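Local coordinates for protein internalin (Listeria monocytogenes serotype 4b, PDB 4FMZ) that belongs to the leucine-rich-repeat internalins and probably takes part in adhesion of the bacterium to host cells and their invasion, at residues K133-N138 with G156-T161. Numbering follows the deposited sequence.
Sequences KMYSLN and GLNYLT
Strands S136-N138 and Y159-T161 run parallel, their axes 4.8 Å apart, and are laced by backbone bonds. L137 bonds through both its N and its O: N reaches Y159 O at 2.9 Å, nearly straight, and O receives T161 N. At the entry to the strands Y135 O accepts two amides, N158 N at 2.8 Å and Y159 N at 3.0 Å, the latter in the carbonyl plane. One step earlier a water donates to M134 O and accepts from G156 N, bridging the segments where M134 O and L157 N are poorly angled for a bond.

Apolar side chains fill the inner face. The CD1 methyl of L157 lies 3.5 Å from CG of M134, a selenomethionine, and also touches L137 CB; L137 and L160 run side by side, CD2 to CD1 3.9 Å. Branched leucines suit this buried layer, which L115 and L182 of the neighbouring strands continue.

Flat and polar groups occupy the other face. N158 suits its place doubly: CB makes a CH-pi contact over the Y135 ring and the flat amide, 25° from the ring plane, brings CG within 3.4 Å of Y135 CE1, while ND2 bonds back to G156 O. With CG anti to its backbone N (chi1 176°), Y135 lies alongside Y159, ring planes 57° apart. Small S136 fits its OG against Y159 CB. Branched T161 offers CB and CG2 to N138 OD1, which accepts from G140 N.

Leucines inward, polar and aromatic residues outward, on short parallel strands from successive turns: this is the concave side of a leucine-rich-repeat solenoid, the surface internalins commonly use to bind partners.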
ATOM      1  N   LYS A 133      -9.793  -9.635 -13.889  1.00 28.60           N
ATOM      2  CA  LYS A 133     -10.879  -9.139 -13.036  1.00 28.52           C
ATOM      3  C   LYS A 133     -10.310  -8.523 -11.734  1.00 30.45           C
ATOM      4  O   LYS A 133     -11.080  -7.999 -10.924  1.00 31.71           O
ATOM      5  CB  LYS A 133     -11.878 -10.259 -12.690  1.00 30.99           C
ATOM      6  CG  LYS A 133     -12.787 -10.685 -13.832  1.00 40.11           C
ATOM      7  CD  LYS A 133     -13.813 -11.673 -13.290  1.00 45.78           C
ATOM      8  CE  LYS A 133     -14.756 -12.213 -14.327  1.00 55.47           C
ATOM      9  NZ  LYS A 133     -15.727 -13.156 -13.713  1.00 59.31           N
HETATM   10  N   MSE A 134      -8.974  -8.601 -11.526  1.00 24.56           N
HETATM   11  CA  MSE A 134      -8.311  -8.098 -10.306  1.00 21.94           C
HETATM   12  C   MSE A 134      -8.722  -6.652  -9.982  1.00 28.78           C
HETATM   13  O   MSE A 134      -8.666  -5.777 -10.847  1.00 28.65           O
HETATM   14  CB  MSE A 134      -6.774  -8.178 -10.416  1.00 21.68           C
HETATM   15  CG  MSE A 134      -6.063  -8.182  -9.049  1.00 22.74           C
HETATM   16 SE   MSE A 134      -6.526  -9.691  -7.884  0.75 24.23          SE
HETATM   17  CE  MSE A 134      -5.810 -11.143  -8.997  1.00 22.45           C
ATOM     18  N   TYR A 135      -9.170  -6.444  -8.737  1.00 26.23           N
ATOM     19  CA  TYR A 135      -9.625  -5.165  -8.196  1.00 26.29           C
ATOM     20  C   TYR A 135      -8.625  -4.648  -7.158  1.00 28.60           C
ATOM     21  O   TYR A 135      -8.361  -3.450  -7.119  1.00 27.78           O
ATOM     22  CB  TYR A 135     -11.024  -5.324  -7.579  1.00 28.39           C
ATOM     23  CG  TYR A 135     -11.568  -4.085  -6.902  1.00 30.68           C
ATOM     24  CD1 TYR A 135     -12.284  -3.135  -7.621  1.00 33.55           C
ATOM     25  CD2 TYR A 135     -11.463  -3.915  -5.523  1.00 31.22           C
ATOM     26  CE1 TYR A 135     -12.845  -2.023  -6.995  1.00 34.87           C
ATOM     27  CE2 TYR A 135     -12.000  -2.794  -4.889  1.00 31.99           C
ATOM     28  CZ  TYR A 135     -12.691  -1.851  -5.632  1.00 40.02           C
ATOM     29  OH  TYR A 135     -13.250  -0.749  -5.034  1.00 42.22           O
ATOM     30  N   SER A 136      -8.079  -5.538  -6.318  1.00 25.03           N
ATOM     31  CA  SER A 136      -7.113  -5.166  -5.290  1.00 23.76           C
ATOM     32  C   SER A 136      -5.995  -6.202  -5.223  1.00 26.71           C
ATOM     33  O   SER A 136      -6.262  -7.385  -5.024  1.00 26.53           O
ATOM     34  CB  SER A 136      -7.802  -5.028  -3.938  1.00 26.24           C
ATOM     35  OG  SER A 136      -6.853  -4.682  -2.944  1.00 27.54           O
ATOM     36  N   LEU A 137      -4.751  -5.750  -5.407  1.00 22.43           N
ATOM     37  CA  LEU A 137      -3.598  -6.628  -5.408  1.00 21.27           C
ATOM     38  C   LEU A 137      -2.527  -6.134  -4.457  1.00 24.20           C
ATOM     39  O   LEU A 137      -2.190  -4.956  -4.463  1.00 24.46           O
ATOM     40  CB  LEU A 137      -3.038  -6.740  -6.836  1.00 21.25           C
ATOM     41  CG  LEU A 137      -1.822  -7.656  -7.053  1.00 25.03           C
ATOM     42  CD1 LEU A 137      -2.181  -9.138  -6.815  1.00 25.77           C
ATOM     43  CD2 LEU A 137      -1.261  -7.456  -8.457  1.00 24.28           C
ATOM     44  N   ASN A 138      -1.983  -7.040  -3.648  1.00 21.94           N
ATOM     45  CA  ASN A 138      -0.920  -6.706  -2.703  1.00 20.60           C
ATOM     46  C   ASN A 138       0.300  -7.599  -2.944  1.00 25.29           C
ATOM     47  O   ASN A 138       0.279  -8.795  -2.614  1.00 25.37           O
ATOM     48  CB  ASN A 138      -1.404  -6.824  -1.240  1.00 19.94           C
ATOM     49  CG  ASN A 138      -0.392  -6.328  -0.229  1.00 26.66           C
ATOM     50  OD1 ASN A 138       0.745  -5.984  -0.566  1.00 25.94           O
ATOM     51  ND2 ASN A 138      -0.769  -6.315   1.047  1.00 23.97           N
ATOM     52  N   GLY A 156      -9.076  -3.082 -14.643  1.00 33.01           N
ATOM     53  CA  GLY A 156     -10.068  -2.800 -13.606  1.00 32.02           C
ATOM     54  C   GLY A 156      -9.466  -2.650 -12.216  1.00 33.13           C
ATOM     55  O   GLY A 156     -10.204  -2.454 -11.245  1.00 31.65           O
ATOM     56  N   LEU A 157      -8.129  -2.756 -12.089  1.00 27.54           N
ATOM     57  CA  LEU A 157      -7.433  -2.668 -10.795  1.00 25.77           C
ATOM     58  C   LEU A 157      -7.596  -1.293 -10.154  1.00 28.52           C
ATOM     59  O   LEU A 157      -7.260  -0.277 -10.771  1.00 26.67           O
ATOM     60  CB  LEU A 157      -5.940  -3.020 -10.927  1.00 25.35           C
ATOM     61  CG  LEU A 157      -5.189  -3.323  -9.605  1.00 28.73           C
ATOM     62  CD1 LEU A 157      -5.598  -4.672  -9.024  1.00 28.80           C
ATOM     63  CD2 LEU A 157      -3.712  -3.340  -9.827  1.00 30.74           C
ATOM     64  N   ASN A 158      -8.111  -1.283  -8.907  1.00 25.27           N
ATOM     65  CA  ASN A 158      -8.360  -0.064  -8.126  1.00 25.15           C
ATOM     66  C   ASN A 158      -7.344   0.138  -7.007  1.00 28.38           C
ATOM     67  O   ASN A 158      -7.138   1.275  -6.576  1.00 27.50           O
ATOM     68  CB  ASN A 158      -9.764  -0.097  -7.516  1.00 26.66           C
ATOM     69  CG  ASN A 158     -10.878   0.295  -8.456  1.00 45.08           C
ATOM     70  OD1 ASN A 158     -11.740   1.117  -8.120  1.00 36.30           O
ATOM     71  ND2 ASN A 158     -10.925  -0.318  -9.633  1.00 34.60           N
ATOM     72  N   TYR A 159      -6.745  -0.956  -6.498  1.00 24.41           N
ATOM     73  CA  TYR A 159      -5.781  -0.888  -5.392  1.00 23.81           C
ATOM     74  C   TYR A 159      -4.557  -1.731  -5.697  1.00 28.08           C
ATOM     75  O   TYR A 159      -4.697  -2.894  -6.067  1.00 27.42           O
ATOM     76  CB  TYR A 159      -6.435  -1.345  -4.076  1.00 23.12           C
ATOM     77  CG  TYR A 159      -7.619  -0.495  -3.676  1.00 25.18           C
ATOM     78  CD1 TYR A 159      -8.901  -0.798  -4.118  1.00 28.63           C
ATOM     79  CD2 TYR A 159      -7.459   0.608  -2.840  1.00 26.05           C
ATOM     80  CE1 TYR A 159      -9.990   0.006  -3.786  1.00 31.01           C
ATOM     81  CE2 TYR A 159      -8.544   1.402  -2.476  1.00 26.97           C
ATOM     82  CZ  TYR A 159      -9.806   1.094  -2.948  1.00 33.65           C
ATOM     83  OH  TYR A 159     -10.866   1.882  -2.592  1.00 36.07           O
ATOM     84  N   LEU A 160      -3.356  -1.134  -5.575  1.00 23.19           N
ATOM     85  CA  LEU A 160      -2.101  -1.839  -5.825  1.00 21.84           C
ATOM     86  C   LEU A 160      -1.005  -1.451  -4.835  1.00 24.64           C
ATOM     87  O   LEU A 160      -0.727  -0.264  -4.661  1.00 22.93           O
ATOM     88  CB  LEU A 160      -1.596  -1.588  -7.252  1.00 21.59           C
ATOM     89  CG  LEU A 160      -0.264  -2.265  -7.661  1.00 25.26           C
ATOM     90  CD1 LEU A 160      -0.350  -3.813  -7.570  1.00 24.35           C
ATOM     91  CD2 LEU A 160       0.170  -1.810  -9.048  1.00 27.85           C
ATOM     92  N   THR A 161      -0.336  -2.471  -4.256  1.00 21.17           N
ATOM     93  CA  THR A 161       0.819  -2.298  -3.366  1.00 20.47           C
ATOM     94  C   THR A 161       1.984  -3.139  -3.882  1.00 24.89           C
ATOM     95  O   THR A 161       1.858  -4.358  -3.998  1.00 24.65           O
ATOM     96  CB  THR A 161       0.473  -2.683  -1.918  1.00 22.72           C
ATOM     97  OG1 THR A 161      -0.642  -1.911  -1.482  1.00 25.01           O
ATOM     98  CG2 THR A 161       1.664  -2.505  -0.951  1.00 18.32           C
TER
HETATM   99  O   HOH W   1      -8.439  -5.797 -13.610  1.00 20.81           O